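Berberine bridge enzyme-like 28 (Arabidopsis thaliana, PDB 5D79) acts as an FAD-dependent oxidoreductase of the berberine bridge enzyme family, a secreted cell-wall flavoprotein involved in adaptation to salt stress. Local coordinates at residues I173-G178 and A344-G349; G189-K194 and L305-V310; E338-F343 and G353-R358. All coordinates share one frame; numbering follows the deposited sequence.

Interaction 1 of 3, residues I173-G178 and A344-G349; sequences IHPTVG and ADFPKG. With FAD (flavin-adenine dinucleotide), chain E.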
loop_
_atom_site.group_PDB
_atom_site.type_symbol
_atom_site.label_atom_id
_atom_site.label_comp_id
_atom_site.label_asym_id
_atom_site.label_seq_id
_atom_site.Cartn_x
_atom_site.Cartn_y
_atom_site.Cartn_z
ATOM N N ILE A 173 3.341 -6.581 4.028
ATOM C CA ILE A 173 3.629 -7.247 5.305
ATOM C C ILE A 173 2.708 -6.812 6.452
ATOM O O ILE A 173 2.641 -7.496 7.461
ATOM C CB ILE A 173 5.107 -7.033 5.779
ATOM C CG1 ILE A 173 5.314 -5.613 6.314
ATOM C CG2 ILE A 173 6.109 -7.410 4.677
ATOM C CD1 ILE A 173 6.685 -5.358 6.888
ATOM N N HIS A 174 2.007 -5.691 6.302
ATOM C CA HIS A 174 1.230 -5.132 7.411
ATOM C C HIS A 174 -0.234 -5.638 7.406
ATOM O O HIS A 174 -1.006 -5.352 6.489
ATOM C CB HIS A 174 1.297 -3.598 7.370
ATOM C CG HIS A 174 2.679 -3.041 7.571
ATOM N ND1 HIS A 174 3.584 -2.893 6.540
ATOM C CD2 HIS A 174 3.308 -2.598 8.685
ATOM C CE1 HIS A 174 4.708 -2.379 7.008
ATOM N NE2 HIS A 174 4.568 -2.193 8.308
ATOM N N PRO A 175 -0.612 -6.405 8.441
ATOM C CA PRO A 175 -1.870 -7.161 8.412
ATOM C C PRO A 175 -3.138 -6.311 8.371
ATOM O O PRO A 175 -4.140 -6.818 7.875
ATOM C CB PRO A 175 -1.825 -7.979 9.713
ATOM C CG PRO A 175 -0.414 -7.966 10.143
ATOM C CD PRO A 175 0.164 -6.667 9.663
ATOM N N THR A 176 -3.123 -5.075 8.874
ATOM C CA THR A 176 -4.371 -4.294 8.937
ATOM C C THR A 176 -4.635 -3.506 7.634
ATOM O O THR A 176 -5.632 -2.787 7.509
ATOM C CB THR A 176 -4.398 -3.295 10.160
ATOM O OG1 THR A 176 -3.299 -2.377 10.085
ATOM C CG2 THR A 176 -4.362 -4.032 11.499
ATOM N N VAL A 177 -3.750 -3.649 6.660
ATOM C CA VAL A 177 -3.943 -2.963 5.402
ATOM C C VAL A 177 -5.002 -3.695 4.576
ATOM O O VAL A 177 -4.966 -4.919 4.437
ATOM C CB VAL A 177 -2.627 -2.852 4.617
ATOM C CG1 VAL A 177 -2.881 -2.275 3.235
ATOM C CG2 VAL A 177 -1.633 -1.990 5.383
ATOM N N GLY A 178 -5.945 -2.931 4.031
ATOM C CA GLY A 178 -7.051 -3.501 3.294
ATOM C C GLY A 178 -6.651 -3.931 1.907
ATOM O O GLY A 178 -5.756 -3.342 1.303
ATOM N N ALA A 344 5.661 -9.108 10.533
ATOM C CA ALA A 344 4.720 -8.182 11.154
ATOM C C ALA A 344 5.067 -7.893 12.627
ATOM O O ALA A 344 4.268 -7.304 13.345
ATOM C CB ALA A 344 3.318 -8.720 11.044
ATOM N N ASP A 345 6.248 -8.328 13.068
ATOM C CA ASP A 345 6.808 -7.998 14.389
ATOM C C ASP A 345 6.087 -8.579 15.597
ATOM O O ASP A 345 6.140 -8.008 16.688
ATOM C CB ASP A 345 6.889 -6.485 14.573
ATOM C CG ASP A 345 8.120 -5.896 13.941
ATOM O OD1 ASP A 345 9.233 -6.349 14.281
ATOM O OD2 ASP A 345 7.975 -4.988 13.095
ATOM N N PHE A 346 5.436 -9.721 15.422
ATOM C CA PHE A 346 4.852 -10.423 16.559
ATOM C C PHE A 346 5.909 -11.278 17.273
ATOM O O PHE A 346 6.938 -11.623 16.682
ATOM C CB PHE A 346 3.677 -11.281 16.098
ATOM C CG PHE A 346 2.506 -10.482 15.632
ATOM C CD1 PHE A 346 1.643 -9.907 16.542
ATOM C CD2 PHE A 346 2.273 -10.293 14.285
ATOM C CE1 PHE A 346 0.568 -9.161 16.117
ATOM C CE2 PHE A 346 1.194 -9.545 13.852
ATOM C CZ PHE A 346 0.341 -8.983 14.771
ATOM N N PRO A 347 5.670 -11.598 18.555
ATOM C CA PRO A 347 6.539 -12.539 19.276
ATOM C C PRO A 347 6.671 -13.878 18.535
ATOM O O PRO A 347 5.755 -14.269 17.811
ATOM C CB PRO A 347 5.823 -12.716 20.613
ATOM C CG PRO A 347 5.043 -11.444 20.794
ATOM C CD PRO A 347 4.627 -11.018 19.419
ATOM N N LYS A 348 7.793 -14.571 18.697
ATOM C CA LYS A 348 7.984 -15.808 17.943
ATOM C C LYS A 348 7.176 -16.926 18.580
ATOM O O LYS A 348 7.161 -17.082 19.801
ATOM C CB LYS A 348 9.468 -16.193 17.841
ATOM C CG LYS A 348 10.098 -16.794 19.078
ATOM C CD LYS A 348 11.538 -17.216 18.797
ATOM C CE LYS A 348 11.612 -18.475 17.940
ATOM N NZ LYS A 348 12.982 -19.088 17.956
ATOM N N GLY A 349 6.471 -17.683 17.750
ATOM C CA GLY A 349 5.593 -18.715 18.262
ATOM C C GLY A 349 4.234 -18.192 18.701
ATOM O O GLY A 349 3.484 -18.890 19.384
HETATM P PA FAD E . -7.903 2.867 2.250
HETATM O O1A FAD E . -7.646 4.211 2.885
HETATM O O2A FAD E . -9.193 2.234 2.717
HETATM O O5B FAD E . -7.854 3.012 0.642
HETATM C C5B FAD E . -6.812 3.732 -0.002
HETATM C C4B FAD E . -7.212 4.234 -1.396
HETATM O O4B FAD E . -7.815 3.175 -2.119
HETATM C C3B FAD E . -8.227 5.365 -1.307
HETATM O O3B FAD E . -8.019 6.318 -2.328
HETATM C C2B FAD E . -9.552 4.647 -1.488
HETATM O O2B FAD E . -10.552 5.482 -2.044
HETATM C C1B FAD E . -9.180 3.461 -2.373
HETATM N N9A FAD E . -10.011 2.255 -2.165
HETATM C C8A FAD E . -10.093 1.441 -1.058
HETATM N N7A FAD E . -10.971 0.440 -1.325
HETATM C C5A FAD E . -11.449 0.600 -2.582
HETATM C C6A FAD E . -12.360 -0.115 -3.361
HETATM N N6A FAD E . -12.769 -1.324 -2.993
HETATM N N1A FAD E . -12.646 0.312 -4.642
HETATM C C2A FAD E . -12.031 1.434 -5.152
HETATM N N3A FAD E . -11.134 2.139 -4.374
HETATM C C4A FAD E . -10.846 1.734 -3.116
HETATM N N1 FAD E . 1.897 -0.819 0.859
HETATM C C2 FAD E . 2.782 -1.702 0.264
HETATM O O2 FAD E . 2.568 -2.132 -0.876
HETATM N N3 FAD E . 3.906 -2.119 0.968
HETATM C C4 FAD E . 4.160 -1.664 2.252
HETATM O O4 FAD E . 5.101 -2.142 2.886
HETATM C C4X FAD E . 3.254 -0.791 2.855
HETATM N N5 FAD E . 3.398 -0.418 4.183
HETATM C C5X FAD E . 2.338 0.187 4.841
HETATM C C6 FAD E . 2.345 0.352 6.225
HETATM C C7 FAD E . 1.272 0.971 6.872
HETATM C C7M FAD E . 1.296 1.153 8.360
HETATM C C8 FAD E . 0.160 1.389 6.139
HETATM C C8M FAD E . -0.994 2.078 6.805
HETATM C C9 FAD E . 0.154 1.227 4.758
HETATM C C9A FAD E . 1.258 0.675 4.101
HETATM N N10 FAD E . 1.273 0.544 2.721
HETATM C C10 FAD E . 2.107 -0.400 2.154
HETATM C "C1'" FAD E . 0.344 1.353 1.870
HETATM C "C2'" FAD E . -0.984 0.672 1.601
HETATM O "O2'" FAD E . -0.764 -0.466 0.796
HETATM C "C3'" FAD E . -1.886 1.682 0.903
HETATM O "O3'" FAD E . -2.163 2.729 1.807
HETATM C "C4'" FAD E . -3.209 1.081 0.494
HETATM O "O4'" FAD E . -3.763 1.825 -0.559
HETATM C "C5'" FAD E . -4.180 1.176 1.650
HETATM O "O5'" FAD E . -5.272 0.324 1.393
HETATM P P FAD E . -6.479 0.334 2.448
HETATM O O1P FAD E . -7.665 -0.397 1.876
HETATM O O2P FAD E . -6.051 -0.267 3.764
HETATM O O3P FAD E . -6.649 1.928 2.629
#
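Pro175 meets Ala344 and Phe346 where a type I beta turn of the FAD-binding domain, His174 to Val177, runs into helix 179-184. The loop 344-349 belongs to the other half of the molecule, built on a seven-stranded antiparallel sheet, as in the two-domain vanillyl-alcohol oxidase fold. The direct contact between the two loops is small and apolar. Pro175 CG reaches Ala344 CB at 3.9 Å and the edge of the Phe346 ring, near its plane, at CE2 (4.3 Å). The rigid proline suits a turn, and the single methyl of Ala344 lets the loops come close, so that it also lies 3.8 Å from Ile173 O. Backbone bonds fix both partners: Val177 N closes the turn on His174 O (3.2 Å), and Asp345, at positive phi, completes the Schellman motif that ends helix 336-343.

On its other side the turn lines the FAD pocket. With CG beside the backbone N (chi1 -64°), the His174 ring is swung to the flavin, and FAD C6 lies over the centre of one face, 3.5 Å from its plane. The two ring systems are tilted, and ND1 of His174 comes within 3.4 Å of FAD N5. Thr176 OG1 is hydrogen-bonded to His111, the residue known to carry the covalent flavin link, although that link is absent here. A glycine suits the helix N-cap, because a CB there would run into FAD O1P; Gly178 N donates to FAD O2P at 2.7 Å, with an N-H...O angle of 160°.

Interaction 2 of 3, residues G189-K194 and L305-V310; sequences GTLLRK and LYIGPV
Leu191 and Ile307 each turn their gamma carbon (CG of Leu191, chi1 -73°; CG1 of Ile307, chi1 -45°) to the side of the backbone N, which sends their end methyls to one another. These residues join a type I beta turn of the FAD-binding domain, Gly189 to Leu192, to the end of strand 298-306 in the seven-stranded antiparallel sheet and the turn just after it. Leu191 CD2 touches Ile307 CD1 at 3.6 Å, the two side chains crossing at about a right angle, and the same leucine methyl lies more loosely, at 4.4 Å, from Leu305 CD2. Branched aliphatic residues suit this buried seam because their methyls can interlock without polar partners. Ile307 is the centre of an inverse gamma turn, which takes the chain off the strand while keeping its side chain on the seam. Gly308 follows because a CB there would run into the Tyr306 ring.

Thr190 meets Leu305 at the other end of the contact. Its OG1 sits 3.4 Å from Leu305 CD2, and its CB lies 3.8 Å from the same methyl, so the threonine meets it with both hydroxyl and CB. Phe343 of helix 336-343 packs on both residues. Beyond the apolar seam, Lys194 forms a salt bridge with Asp283. The backbones are joined through one water, which donates to Thr190 O at 2.9 Å and to Leu305 O at 3.1 Å.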
loop_
_atom_site.group_PDB
_atom_site.type_symbol
_atom_site.label_atom_id
_atom_site.label_comp_id
_atom_site.label_asym_id
_atom_site.label_seq_id
_atom_site.Cartn_x
_atom_site.Cartn_y
_atom_site.Cartn_z
ATOM N N GLY A 189 5.436 -6.868 -1.045
ATOM C CA GLY A 189 5.764 -7.459 0.241
ATOM C C GLY A 189 6.901 -8.434 -0.015
ATOM O O GLY A 189 7.555 -8.360 -1.065
ATOM N N THR A 190 7.119 -9.375 0.896
ATOM C CA THR A 190 8.309 -10.218 0.837
ATOM C C THR A 190 8.386 -11.253 -0.302
ATOM O O THR A 190 9.370 -11.991 -0.388
ATOM C CB THR A 190 8.485 -10.978 2.154
ATOM O OG1 THR A 190 7.356 -11.826 2.359
ATOM C CG2 THR A 190 8.577 -10.001 3.305
ATOM N N LEU A 191 7.377 -11.314 -1.171
ATOM C CA LEU A 191 7.396 -12.263 -2.283
ATOM C C LEU A 191 7.474 -11.575 -3.642
ATOM O O LEU A 191 7.295 -12.215 -4.670
ATOM C CB LEU A 191 6.154 -13.157 -2.249
ATOM C CG LEU A 191 6.032 -14.266 -1.195
ATOM C CD1 LEU A 191 4.596 -14.805 -1.121
ATOM C CD2 LEU A 191 7.012 -15.390 -1.485
ATOM N N LEU A 192 7.742 -10.273 -3.653
ATOM C CA LEU A 192 7.648 -9.504 -4.892
ATOM C C LEU A 192 8.685 -9.926 -5.917
ATOM O O LEU A 192 8.457 -9.798 -7.113
ATOM C CB LEU A 192 7.788 -8.004 -4.623
ATOM C CG LEU A 192 9.165 -7.323 -4.646
ATOM C CD1 LEU A 192 8.976 -5.814 -4.741
ATOM C CD2 LEU A 192 9.961 -7.675 -3.410
ATOM N N ARG A 193 9.822 -10.433 -5.459
ATOM C CA ARG A 193 10.883 -10.794 -6.391
ATOM C C ARG A 193 10.579 -12.140 -7.037
ATOM O O ARG A 193 11.106 -12.479 -8.080
ATOM C CB ARG A 193 12.245 -10.819 -5.684
ATOM C CG ARG A 193 12.696 -9.457 -5.113
ATOM C CD ARG A 193 14.192 -9.468 -4.786
ATOM N NE ARG A 193 15.036 -9.556 -5.982
ATOM C CZ ARG A 193 15.667 -10.657 -6.392
ATOM N NH1 ARG A 193 15.560 -11.790 -5.712
ATOM N NH2 ARG A 193 16.411 -10.628 -7.489
ATOM N N LYS A 194 9.685 -12.885 -6.419
ATOM C CA LYS A 194 9.372 -14.231 -6.856
ATOM C C LYS A 194 8.100 -14.231 -7.680
ATOM O O LYS A 194 8.033 -14.856 -8.741
ATOM C CB LYS A 194 9.230 -15.140 -5.628
ATOM C CG LYS A 194 8.775 -16.551 -5.902
ATOM C CD LYS A 194 9.931 -17.404 -6.300
ATOM C CE LYS A 194 9.547 -18.861 -6.327
ATOM N NZ LYS A 194 10.652 -19.585 -6.976
ATOM N N LEU A 305 13.660 -13.127 3.556
ATOM C CA LEU A 305 12.861 -14.327 3.424
ATOM C C LEU A 305 13.430 -15.124 2.261
ATOM O O LEU A 305 13.549 -14.623 1.143
ATOM C CB LEU A 305 11.386 -13.984 3.197
ATOM C CG LEU A 305 10.506 -15.170 2.803
ATOM C CD1 LEU A 305 10.352 -16.103 3.954
ATOM C CD2 LEU A 305 9.155 -14.712 2.319
ATOM N N TYR A 306 13.819 -16.356 2.537
ATOM C CA TYR A 306 14.313 -17.221 1.493
ATOM C C TYR A 306 13.309 -18.340 1.256
ATOM O O TYR A 306 12.903 -19.025 2.206
ATOM C CB TYR A 306 15.686 -17.773 1.868
ATOM C CG TYR A 306 16.263 -18.706 0.834
ATOM C CD1 TYR A 306 16.721 -18.224 -0.386
ATOM C CD2 TYR A 306 16.342 -20.065 1.077
ATOM C CE1 TYR A 306 17.243 -19.073 -1.327
ATOM C CE2 TYR A 306 16.864 -20.922 0.140
ATOM C CZ TYR A 306 17.312 -20.425 -1.057
ATOM O OH TYR A 306 17.834 -21.292 -1.984
ATOM N N ILE A 307 12.890 -18.508 -0.001
ATOM C CA ILE A 307 11.945 -19.570 -0.360
ATOM C C ILE A 307 12.690 -20.897 -0.569
ATOM O O ILE A 307 12.898 -21.341 -1.701
ATOM C CB ILE A 307 11.141 -19.212 -1.627
ATOM C CG1 ILE A 307 10.660 -17.785 -1.553
ATOM C CG2 ILE A 307 9.933 -20.110 -1.771
ATOM C CD1 ILE A 307 9.731 -17.553 -0.409
ATOM N N GLY A 308 13.085 -21.516 0.544
ATOM C CA GLY A 308 13.866 -22.739 0.529
ATOM C C GLY A 308 14.508 -22.984 1.884
ATOM O O GLY A 308 14.285 -22.207 2.815
ATOM N N PRO A 309 15.311 -24.061 1.995
ATOM C CA PRO A 309 15.952 -24.564 3.224
ATOM C C PRO A 309 17.088 -23.684 3.746
ATOM O O PRO A 309 17.687 -22.940 2.972
ATOM C CB PRO A 309 16.520 -25.933 2.799
ATOM C CG PRO A 309 15.881 -26.251 1.503
ATOM C CD PRO A 309 15.572 -24.944 0.849
ATOM N N VAL A 310 17.410 -23.806 5.031
ATOM C CA VAL A 310 18.416 -22.941 5.618
ATOM C C VAL A 310 19.817 -23.194 5.051
ATOM O O VAL A 310 20.586 -22.260 4.877
ATOM C CB VAL A 310 18.445 -23.078 7.149
ATOM C CG1 VAL A 310 18.614 -24.530 7.569
ATOM C CG2 VAL A 310 19.532 -22.188 7.737
HETATM O O HOH W 1 11.248 -14.111 -0.814
#

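Interaction 3 of 3, residues E338-F343 and G353-R358; sequences ESVLWF and GVLTNR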
loop_
_atom_site.group_PDB
_atom_site.type_symbol
_atom_site.label_atom_id
_atom_site.label_comp_id
_atom_site.label_asym_id
_atom_site.label_seq_id
_atom_site.Cartn_x
_atom_site.Cartn_y
_atom_site.Cartn_z
ATOM N N GLU A 338 3.985 -18.386 9.054
ATOM C CA GLU A 338 4.668 -17.984 10.275
ATOM C C GLU A 338 5.620 -16.817 9.989
ATOM O O GLU A 338 5.853 -15.966 10.854
ATOM C CB GLU A 338 5.405 -19.173 10.897
ATOM C CG GLU A 338 4.470 -20.132 11.632
ATOM C CD GLU A 338 5.178 -21.347 12.209
ATOM O OE1 GLU A 338 6.140 -21.847 11.587
ATOM O OE2 GLU A 338 4.768 -21.807 13.293
ATOM N N SER A 339 6.142 -16.762 8.765
ATOM C CA SER A 339 7.042 -15.682 8.360
ATOM C C SER A 339 6.279 -14.356 8.231
ATOM O O SER A 339 6.862 -13.281 8.374
ATOM C CB SER A 339 7.745 -16.021 7.047
ATOM O OG SER A 339 6.903 -15.773 5.939
ATOM N N VAL A 340 4.980 -14.446 7.963
ATOM C CA VAL A 340 4.100 -13.278 7.968
ATOM C C VAL A 340 4.039 -12.643 9.370
ATOM O O VAL A 340 4.172 -11.431 9.523
ATOM C CB VAL A 340 2.661 -13.654 7.491
ATOM C CG1 VAL A 340 1.697 -12.504 7.704
ATOM C CG2 VAL A 340 2.664 -14.094 6.027
ATOM N N LEU A 341 3.835 -13.459 10.394
ATOM C CA LEU A 341 3.851 -12.952 11.760
ATOM C C LEU A 341 5.224 -12.384 12.071
ATOM O O LEU A 341 5.364 -11.394 12.779
ATOM C CB LEU A 341 3.503 -14.052 12.773
ATOM C CG LEU A 341 2.042 -14.369 13.087
ATOM C CD1 LEU A 341 1.372 -14.972 11.888
ATOM C CD2 LEU A 341 1.967 -15.330 14.243
ATOM N N TRP A 342 6.241 -13.038 11.536
ATOM C CA TRP A 342 7.608 -12.648 11.796
ATOM C C TRP A 342 7.827 -11.231 11.300
ATOM O O TRP A 342 8.230 -10.352 12.052
ATOM C CB TRP A 342 8.561 -13.626 11.115
ATOM C CG TRP A 342 9.981 -13.579 11.582
ATOM C CD1 TRP A 342 10.523 -14.225 12.671
ATOM C CD2 TRP A 342 11.054 -12.880 10.957
ATOM N NE1 TRP A 342 11.866 -13.953 12.756
ATOM C CE2 TRP A 342 12.217 -13.133 11.715
ATOM C CE3 TRP A 342 11.147 -12.059 9.830
ATOM C CZ2 TRP A 342 13.457 -12.591 11.379
ATOM C CZ3 TRP A 342 12.380 -11.519 9.498
ATOM C CH2 TRP A 342 13.517 -11.790 10.268
ATOM N N PHE A 343 7.530 -11.007 10.029
ATOM C CA PHE A 343 7.756 -9.698 9.440
ATOM C C PHE A 343 6.806 -8.666 10.030
ATOM O O PHE A 343 7.121 -7.482 10.043
ATOM C CB PHE A 343 7.617 -9.756 7.919
ATOM C CG PHE A 343 8.882 -10.143 7.219
ATOM C CD1 PHE A 343 9.887 -9.217 7.031
ATOM C CD2 PHE A 343 9.065 -11.435 6.751
ATOM C CE1 PHE A 343 11.046 -9.566 6.390
ATOM C CE2 PHE A 343 10.218 -11.791 6.112
ATOM C CZ PHE A 343 11.214 -10.854 5.931
ATOM N N GLY A 353 -3.800 -16.289 14.918
ATOM C CA GLY A 353 -4.996 -15.482 15.062
ATOM C C GLY A 353 -4.791 -13.985 15.134
ATOM O O GLY A 353 -5.725 -13.233 14.891
ATOM N N VAL A 354 -3.581 -13.538 15.455
ATOM C CA VAL A 354 -3.324 -12.103 15.570
ATOM C C VAL A 354 -3.397 -11.434 14.210
ATOM O O VAL A 354 -3.486 -10.210 14.106
ATOM C CB VAL A 354 -1.960 -11.816 16.198
ATOM C CG1 VAL A 354 -1.859 -12.502 17.546
ATOM C CG2 VAL A 354 -0.839 -12.266 15.282
ATOM N N LEU A 355 -3.361 -12.245 13.161
ATOM C CA LEU A 355 -3.446 -11.738 11.805
ATOM C C LEU A 355 -4.805 -11.123 11.541
ATOM O O LEU A 355 -4.946 -10.247 10.687
ATOM C CB LEU A 355 -3.173 -12.857 10.814
ATOM C CG LEU A 355 -1.740 -13.354 10.937
ATOM C CD1 LEU A 355 -1.517 -14.423 9.907
ATOM C CD2 LEU A 355 -0.741 -12.208 10.776
ATOM N N THR A 356 -5.787 -11.584 12.314
ATOM C CA THR A 356 -7.186 -11.201 12.168
ATOM C C THR A 356 -7.587 -9.960 12.960
ATOM O O THR A 356 -8.718 -9.508 12.838
ATOM C CB THR A 356 -8.107 -12.346 12.603
ATOM O OG1 THR A 356 -8.094 -12.452 14.024
ATOM C CG2 THR A 356 -7.625 -13.653 12.025
ATOM N N ASN A 357 -6.681 -9.416 13.772
ATOM C CA ASN A 357 -6.968 -8.180 14.498
ATOM C C ASN A 357 -7.025 -6.994 13.558
ATOM O O ASN A 357 -6.197 -6.851 12.672
ATOM C CB ASN A 357 -5.926 -7.902 15.578
ATOM C CG ASN A 357 -5.760 -9.060 16.551
ATOM O OD1 ASN A 357 -6.709 -9.809 16.836
ATOM N ND2 ASN A 357 -4.540 -9.214 17.066
ATOM N N ARG A 358 -8.017 -6.144 13.753
ATOM C CA ARG A 358 -8.132 -4.924 12.975
ATOM C C ARG A 358 -8.146 -3.755 13.934
ATOM O O ARG A 358 -9.088 -2.977 13.947
ATOM C CB ARG A 358 -9.402 -4.925 12.112
ATOM C CG ARG A 358 -9.337 -5.804 10.880
ATOM C CD ARG A 358 -10.699 -5.891 10.215
ATOM N NE ARG A 358 -11.071 -4.702 9.446
ATOM C CZ ARG A 358 -11.613 -4.748 8.228
ATOM N NH1 ARG A 358 -11.936 -3.626 7.591
ATOM N NH2 ARG A 358 -11.834 -5.924 7.644
#
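While Val340 and the end of Leu341 meet Leu355, the flat groups Trp342 and Phe343 of the same helix are turned to its other flank and meet each other. Trp342 CE3 lies 3.7 Å above the plane of the Phe343 ring, over its centre, and Phe343 CG sits at the edge of the indole, in its plane.

The helix packs against the 3-10 segment 353-356 through aliphatic side chains alone. Leu341 CG lies anti to the carbonyl carbon (chi1 -85°), which carries CD1 across to Leu355, 3.5 Å from its CD1 and 3.7 Å from its CD2. Leu355 CD2 also reaches Val340 CG1 (3.9 Å), and Val354 CG2 borders Leu341 CG at 4.2 Å. Shortening Leu355 to an alanine would probably open a gap beside Leu341 CD1 and cost Val340 CG1 its contact with the CD2 methyl.

The contact folds the chain back on helix 336-343, and helix 153-163 of the FAD-binding domain borders it, with Tyr157 on Val340 and Tyr158 on Leu355. Within the 3-10 segment, Gly353 O accepts from Thr356 N and, at 2.6 Å, from Thr356 OG1. With no polar bond between the two segments, their fit depends on these buried methyls.

Interactions 2 and 3 are largely buried, whereas interaction 1 is a small surface contact between partly exposed residues. Interactions 1 and 3 have centres about 4 Å apart and meet where helix 336-343 runs into the loop after it: Phe346 N is probably hydrogen-bonded to Leu341 O, and Phe346 packs on Val354. The centre of interaction 2 lies about 17 Å from each of theirs, with Phe343 packing on Thr190 and Leu305. All three rely on apolar contact; interaction 2 adds a bridging water, and the turn of interaction 1 a hydrogen bond to an FAD phosphate. The first two connect FAD-binding and sheet domains, while the third folds one short region back on itself beside helix 153-163.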